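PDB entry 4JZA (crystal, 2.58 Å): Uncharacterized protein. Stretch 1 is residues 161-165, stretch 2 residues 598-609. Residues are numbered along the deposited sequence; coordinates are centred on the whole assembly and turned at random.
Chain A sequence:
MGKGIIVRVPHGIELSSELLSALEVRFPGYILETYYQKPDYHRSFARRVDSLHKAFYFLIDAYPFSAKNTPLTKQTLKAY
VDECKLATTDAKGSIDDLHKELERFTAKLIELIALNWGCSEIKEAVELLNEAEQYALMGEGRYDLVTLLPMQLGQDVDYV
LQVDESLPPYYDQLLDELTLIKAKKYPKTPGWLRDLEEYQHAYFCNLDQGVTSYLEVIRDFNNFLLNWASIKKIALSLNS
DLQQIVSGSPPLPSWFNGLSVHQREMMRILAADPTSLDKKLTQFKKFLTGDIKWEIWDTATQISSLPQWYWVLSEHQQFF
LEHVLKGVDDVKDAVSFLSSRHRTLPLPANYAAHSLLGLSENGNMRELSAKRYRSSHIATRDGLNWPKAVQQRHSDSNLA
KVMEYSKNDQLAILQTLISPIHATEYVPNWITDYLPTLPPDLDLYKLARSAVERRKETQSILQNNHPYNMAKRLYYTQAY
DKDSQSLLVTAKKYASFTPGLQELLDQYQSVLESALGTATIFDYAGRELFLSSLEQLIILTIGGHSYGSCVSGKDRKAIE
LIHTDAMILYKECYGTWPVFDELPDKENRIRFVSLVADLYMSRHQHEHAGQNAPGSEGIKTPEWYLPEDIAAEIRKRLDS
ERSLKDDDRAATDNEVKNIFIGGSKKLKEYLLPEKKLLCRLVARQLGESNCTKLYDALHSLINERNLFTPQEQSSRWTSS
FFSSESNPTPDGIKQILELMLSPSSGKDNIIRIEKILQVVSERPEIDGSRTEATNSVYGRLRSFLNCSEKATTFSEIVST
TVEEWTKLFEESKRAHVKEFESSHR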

ATOM      1  N   LEU A 161      18.647  17.682 -17.745  1.00 49.63           N
ATOM      2  CA  LEU A 161      17.609  17.646 -16.735  1.00 47.31           C
ATOM      3  C   LEU A 161      16.672  16.490 -16.978  1.00 44.53           C
ATOM      4  O   LEU A 161      16.098  16.368 -18.046  1.00 46.42           O
ATOM      5  N   GLN A 162      16.507  15.652 -15.966  1.00 43.45           N
ATOM      6  CA  GLN A 162      15.450  14.661 -15.963  1.00 41.11           C
ATOM      7  C   GLN A 162      14.318  15.275 -15.170  1.00 39.32           C
ATOM      8  O   GLN A 162      14.533  15.810 -14.082  1.00 37.81           O
ATOM      9  N   VAL A 163      13.124  15.228 -15.734  1.00 38.08           N
ATOM     10  CA  VAL A 163      11.970  15.893 -15.165  1.00 40.26           C
ATOM     11  C   VAL A 163      10.760  14.970 -15.001  1.00 40.41           C
ATOM     12  O   VAL A 163      10.354  14.295 -15.965  1.00 45.00           O
ATOM     13  N   ASP A 164      10.157  14.940 -13.815  1.00 39.91           N
ATOM     14  CA  ASP A 164       8.857  14.208 -13.657  1.00 42.03           C
ATOM     15  C   ASP A 164       7.832  15.073 -12.988  1.00 41.05           C
ATOM     16  O   ASP A 164       7.978  15.448 -11.831  1.00 40.35           O
ATOM     17  N   GLU A 165       6.813  15.433 -13.748  1.00 45.71           N
ATOM     18  CA  GLU A 165       5.793  16.348 -13.278  1.00 48.28           C
ATOM     19  C   GLU A 165       4.625  15.471 -12.867  1.00 43.41           C
ATOM     20  O   GLU A 165       4.135  14.670 -13.640  1.00 44.59           O
ATOM     21  N   ASP A 598      25.279   6.804 -15.711  1.00 43.50           N
ATOM     22  CA  ASP A 598      25.135   8.172 -15.152  1.00 48.63           C
ATOM     23  C   ASP A 598      23.723   8.499 -14.737  1.00 45.95           C
ATOM     24  O   ASP A 598      23.511   9.114 -13.676  1.00 45.46           O
ATOM     25  N   LEU A 599      22.774   8.127 -15.601  1.00 43.16           N
ATOM     26  CA  LEU A 599      21.378   8.426 -15.355  1.00 42.93           C
ATOM     27  C   LEU A 599      20.881   7.615 -14.172  1.00 42.08           C
ATOM     28  O   LEU A 599      20.285   8.164 -13.266  1.00 42.56           O
ATOM     29  N   TYR A 600      21.190   6.320 -14.172  1.00 41.72           N
ATOM     30  CA  TYR A 600      20.796   5.431 -13.110  1.00 38.42           C
ATOM     31  C   TYR A 600      21.356   5.961 -11.814  1.00 38.79           C
ATOM     32  O   TYR A 600      20.637   6.102 -10.851  1.00 40.18           O
HETATM   33  N   MSE A 601      22.632   6.313 -11.795  1.00 39.93           N
HETATM   34  CA  MSE A 601      23.240   6.803 -10.540  1.00 40.37           C
HETATM   35  C   MSE A 601      22.848   8.203 -10.119  1.00 38.07           C
HETATM   36  O   MSE A 601      23.117   8.587  -9.030  1.00 37.20           O
ATOM     37  N   SER A 602      22.219   8.995 -10.972  1.00 39.50           N
ATOM     38  CA  SER A 602      21.703  10.278 -10.531  1.00 40.03           C
ATOM     39  C   SER A 602      20.647  10.019  -9.476  1.00 40.77           C
ATOM     40  O   SER A 602      20.404  10.860  -8.560  1.00 38.03           O
ATOM     41  N   ARG A 603      20.009   8.852  -9.642  1.00 39.57           N
ATOM     42  CA  ARG A 603      18.999   8.353  -8.710  1.00 40.57           C
ATOM     43  C   ARG A 603      17.724   9.126  -8.855  1.00 37.58           C
ATOM     44  O   ARG A 603      16.881   9.088  -7.982  1.00 35.96           O
ATOM     45  N   HIS A 604      17.581   9.852  -9.944  1.00 35.76           N
ATOM     46  CA  HIS A 604      16.344  10.531 -10.159  1.00 36.20           C
ATOM     47  C   HIS A 604      15.130   9.566 -10.097  1.00 37.44           C
ATOM     48  O   HIS A 604      14.172   9.825  -9.394  1.00 36.55           O
ATOM     49  N   GLN A 605      15.152   8.466 -10.838  1.00 36.64           N
ATOM     50  CA  GLN A 605      14.033   7.533 -10.809  1.00 36.60           C
ATOM     51  C   GLN A 605      13.864   6.896  -9.443  1.00 37.41           C
ATOM     52  O   GLN A 605      12.760   6.529  -9.059  1.00 41.08           O
ATOM     53  N   HIS A 606      14.951   6.717  -8.717  1.00 36.17           N
ATOM     54  CA  HIS A 606      14.875   6.062  -7.431  1.00 36.82           C
ATOM     55  C   HIS A 606      14.044   6.933  -6.506  1.00 38.15           C
ATOM     56  O   HIS A 606      13.203   6.427  -5.722  1.00 37.36           O
ATOM     57  N   GLU A 607      14.291   8.237  -6.591  1.00 36.75           N
ATOM     58  CA  GLU A 607      13.599   9.227  -5.789  1.00 37.88           C
ATOM     59  C   GLU A 607      12.131   9.312  -6.126  1.00 36.89           C
ATOM     60  O   GLU A 607      11.256   9.436  -5.235  1.00 38.85           O
ATOM     61  N   HIS A 608      11.851   9.229  -7.405  1.00 36.58           N
ATOM     62  CA  HIS A 608      10.465   9.244  -7.871  1.00 37.25           C
ATOM     63  C   HIS A 608       9.718   8.067  -7.272  1.00 36.19           C
ATOM     64  O   HIS A 608       8.695   8.262  -6.650  1.00 39.67           O
ATOM     65  N   ALA A 609      10.249   6.861  -7.383  1.00 35.60           N
ATOM     66  CA  ALA A 609       9.710   5.728  -6.586  1.00 35.33           C
ATOM     67  C   ALA A 609       9.553   6.006  -5.079  1.00 36.13           C
ATOM     68  O   ALA A 609       8.567   5.596  -4.447  1.00 36.73           O
TER

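The contact between the strand at 161-165 and the two helical segments within 598-609, which meet at Arg603, is anchored by a hydrogen bond from His604 NE2 to Asp164 OD1, 2.6 Å long and nearly linear at 170°, although the position of OD1 is less certain. His604 (chi1 t) presents its ring edge to the carboxylate of Asp164 (chi1 m), while His604 ND1 is satisfied elsewhere in the structure. Two residues earlier in each stretch, Gln162 NE2 donates to Ser602 OG at 2.9 Å. Ser602, in the p rotamer, in turn passes a very short hydrogen bond from its OG to Leu599 O (2.5 Å), so the amide of Gln162 is tied through the hydroxyl to the preceding helical turn. The other end of that amide is engaged by water 1, which donates to Gln162 OE1 (2.7 Å) and accepts from Gln605 NE2 (2.9 Å), bridging the stretches.

Gln162 (m, t) is also the packing centre. Gln162 CB lies over one face of the His604 ring, 3.8 Å from the centroid, in a CH-pi contact, and Gln162 NE2 is 3.4 Å from CD2 of Leu599 (m, t), whose side chain starts sideways but ends nearer the strand. Further along, Asp164 CB approaches CD2 of His608 (chi1 t) at 3.7 Å, with Asp164 OD2 over one face of that ring. Between Gln162 and Asp164, whose CA-to-CB bonds point toward the helical stretch, that of Val163 points away, in the alternation usual for a strand.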

ATOM      1  CB  LEU A 161      16.804  18.941 -16.764  1.00 49.28           C
ATOM      2  CG  LEU A 161      17.155  20.037 -15.764  1.00 51.46           C
ATOM      3  CD1 LEU A 161      18.652  20.182 -15.614  1.00 50.98           C
ATOM      4  CD2 LEU A 161      16.544  21.355 -16.189  1.00 54.42           C
ATOM      5  CB  GLN A 162      15.908  13.391 -15.300  1.00 43.52           C
ATOM      6  CG  GLN A 162      17.192  12.807 -15.851  1.00 45.97           C
ATOM      7  CD  GLN A 162      17.544  11.619 -15.030  1.00 47.49           C
ATOM      8  OE1 GLN A 162      16.743  10.819 -14.863  1.00 54.64           O
ATOM      9  NE2 GLN A 162      18.670  11.473 -14.559  1.00 44.37           N
ATOM     10  CB  VAL A 163      11.565  17.026 -16.089  1.00 41.08           C
ATOM     11  CG1 VAL A 163      10.304  17.720 -15.606  1.00 42.35           C
ATOM     12  CG2 VAL A 163      12.687  18.021 -16.147  1.00 44.15           C
ATOM     13  CB  ASP A 164       8.994  12.886 -12.878  1.00 42.59           C
ATOM     14  CG  ASP A 164       9.556  11.749 -13.725  1.00 43.95           C
ATOM     15  OD1 ASP A 164      10.778  11.709 -13.946  1.00 47.75           O
ATOM     16  OD2 ASP A 164       8.791  10.885 -14.168  1.00 43.34           O
ATOM     17  CB  GLU A 165       5.442  17.406 -14.378  1.00 55.70           C
ATOM     18  CG  GLU A 165       6.486  18.560 -14.458  1.00 58.88           C
ATOM     19  CD  GLU A 165       6.555  19.388 -15.756  1.00 62.23           C
ATOM     20  OE1 GLU A 165       6.436  18.858 -16.887  1.00 63.79           O
ATOM     21  OE2 GLU A 165       6.824  20.597 -15.646  1.00 68.20           O
ATOM     22  CB  ASP A 598      25.566   9.243 -16.163  1.00 50.65           C
ATOM     23  CG  ASP A 598      27.057   9.418 -16.216  1.00 52.18           C
ATOM     24  OD1 ASP A 598      27.753   8.891 -15.335  1.00 48.43           O
ATOM     25  OD2 ASP A 598      27.527  10.086 -17.158  1.00 58.79           O
ATOM     26  CB  LEU A 599      20.535   8.189 -16.600  1.00 43.10           C
ATOM     27  CG  LEU A 599      20.742   9.237 -17.727  1.00 45.51           C
ATOM     28  CD1 LEU A 599      19.858   8.893 -18.893  1.00 45.26           C
ATOM     29  CD2 LEU A 599      20.415  10.655 -17.333  1.00 45.75           C
ATOM     30  CB  TYR A 600      21.245   3.993 -13.404  1.00 38.18           C
ATOM     31  CG  TYR A 600      20.774   2.997 -12.365  1.00 36.80           C
ATOM     32  CD1 TYR A 600      21.427   2.882 -11.148  1.00 36.44           C
ATOM     33  CD2 TYR A 600      19.669   2.186 -12.606  1.00 36.46           C
ATOM     34  CE1 TYR A 600      21.005   2.002 -10.197  1.00 36.57           C
ATOM     35  CE2 TYR A 600      19.209   1.316 -11.655  1.00 36.42           C
ATOM     36  CZ  TYR A 600      19.888   1.227 -10.450  1.00 38.68           C
ATOM     37  OH  TYR A 600      19.438   0.360  -9.483  1.00 40.58           O
HETATM   38  CB  MSE A 601      24.738   6.738 -10.645  1.00 44.53           C
HETATM   39  CG  MSE A 601      25.170   5.262 -10.717  1.00 50.99           C
HETATM   40 SE   MSE A 601      27.099   4.999 -11.021  0.96 58.43          SE
HETATM   41  CE  MSE A 601      27.718   5.998  -9.447  1.00 54.04           C
ATOM     42  CB  SER A 602      21.100  11.056 -11.695  1.00 40.30           C
ATOM     43  OG  SER A 602      19.970  10.398 -12.231  1.00 42.17           O
ATOM     44  CB  ARG A 603      19.448   8.431  -7.249  1.00 43.56           C
ATOM     45  CG  ARG A 603      20.669   7.587  -6.922  1.00 46.44           C
ATOM     46  CD  ARG A 603      20.749   7.257  -5.443  1.00 47.72           C
ATOM     47  NE  ARG A 603      20.907   5.828  -5.409  1.00 53.19           N
ATOM     48  CZ  ARG A 603      20.125   4.970  -4.781  1.00 54.57           C
ATOM     49  NH1 ARG A 603      19.129   5.363  -3.997  1.00 63.17           N
ATOM     50  NH2 ARG A 603      20.373   3.697  -4.928  1.00 50.52           N
ATOM     51  CB  HIS A 604      16.386  11.203 -11.496  1.00 36.29           C
ATOM     52  CG  HIS A 604      15.072  11.761 -11.923  1.00 36.00           C
ATOM     53  ND1 HIS A 604      14.617  12.981 -11.484  1.00 35.01           N
ATOM     54  CD2 HIS A 604      14.121  11.275 -12.762  1.00 36.42           C
ATOM     55  CE1 HIS A 604      13.409  13.199 -11.977  1.00 36.49           C
ATOM     56  NE2 HIS A 604      13.087  12.183 -12.759  1.00 38.12           N
ATOM     57  CB  GLN A 605      14.252   6.396 -11.818  1.00 36.48           C
ATOM     58  CG  GLN A 605      14.210   6.832 -13.276  1.00 38.12           C
ATOM     59  CD  GLN A 605      12.889   7.471 -13.660  1.00 38.81           C
ATOM     60  OE1 GLN A 605      11.889   7.276 -12.998  1.00 40.15           O
ATOM     61  NE2 GLN A 605      12.884   8.228 -14.736  1.00 41.15           N
ATOM     62  CB  HIS A 606      16.257   5.863  -6.796  1.00 37.30           C
ATOM     63  CG  HIS A 606      17.176   4.938  -7.548  1.00 37.98           C
ATOM     64  ND1 HIS A 606      17.477   5.092  -8.883  1.00 38.30           N
ATOM     65  CD2 HIS A 606      17.959   3.928  -7.107  1.00 37.92           C
ATOM     66  CE1 HIS A 606      18.366   4.185  -9.240  1.00 40.93           C
ATOM     67  NE2 HIS A 606      18.690   3.481  -8.176  1.00 39.80           N
ATOM     68  CB  GLU A 607      14.247  10.591  -5.962  1.00 39.70           C
ATOM     69  CG  GLU A 607      15.645  10.589  -5.398  1.00 43.55           C
ATOM     70  CD  GLU A 607      15.645  10.594  -3.876  1.00 49.94           C
ATOM     71  OE1 GLU A 607      16.631  10.040  -3.254  1.00 48.76           O
ATOM     72  OE2 GLU A 607      14.656  11.164  -3.303  1.00 47.61           O
ATOM     73  CB  HIS A 608      10.407   9.226  -9.393  1.00 36.33           C
ATOM     74  CG  HIS A 608       9.073   9.571  -9.941  1.00 35.61           C
ATOM     75  ND1 HIS A 608       8.254   8.643 -10.540  1.00 36.83           N
ATOM     76  CD2 HIS A 608       8.408  10.746  -9.978  1.00 34.98           C
ATOM     77  CE1 HIS A 608       7.145   9.236 -10.942  1.00 35.68           C
ATOM     78  NE2 HIS A 608       7.213  10.513 -10.608  1.00 34.17           N
ATOM     79  CB  ALA A 609      10.567   4.499  -6.774  1.00 35.03           C
TER
HETATM   80  O   HOH W   1      15.231   9.131 -16.278  1.00 34.35           O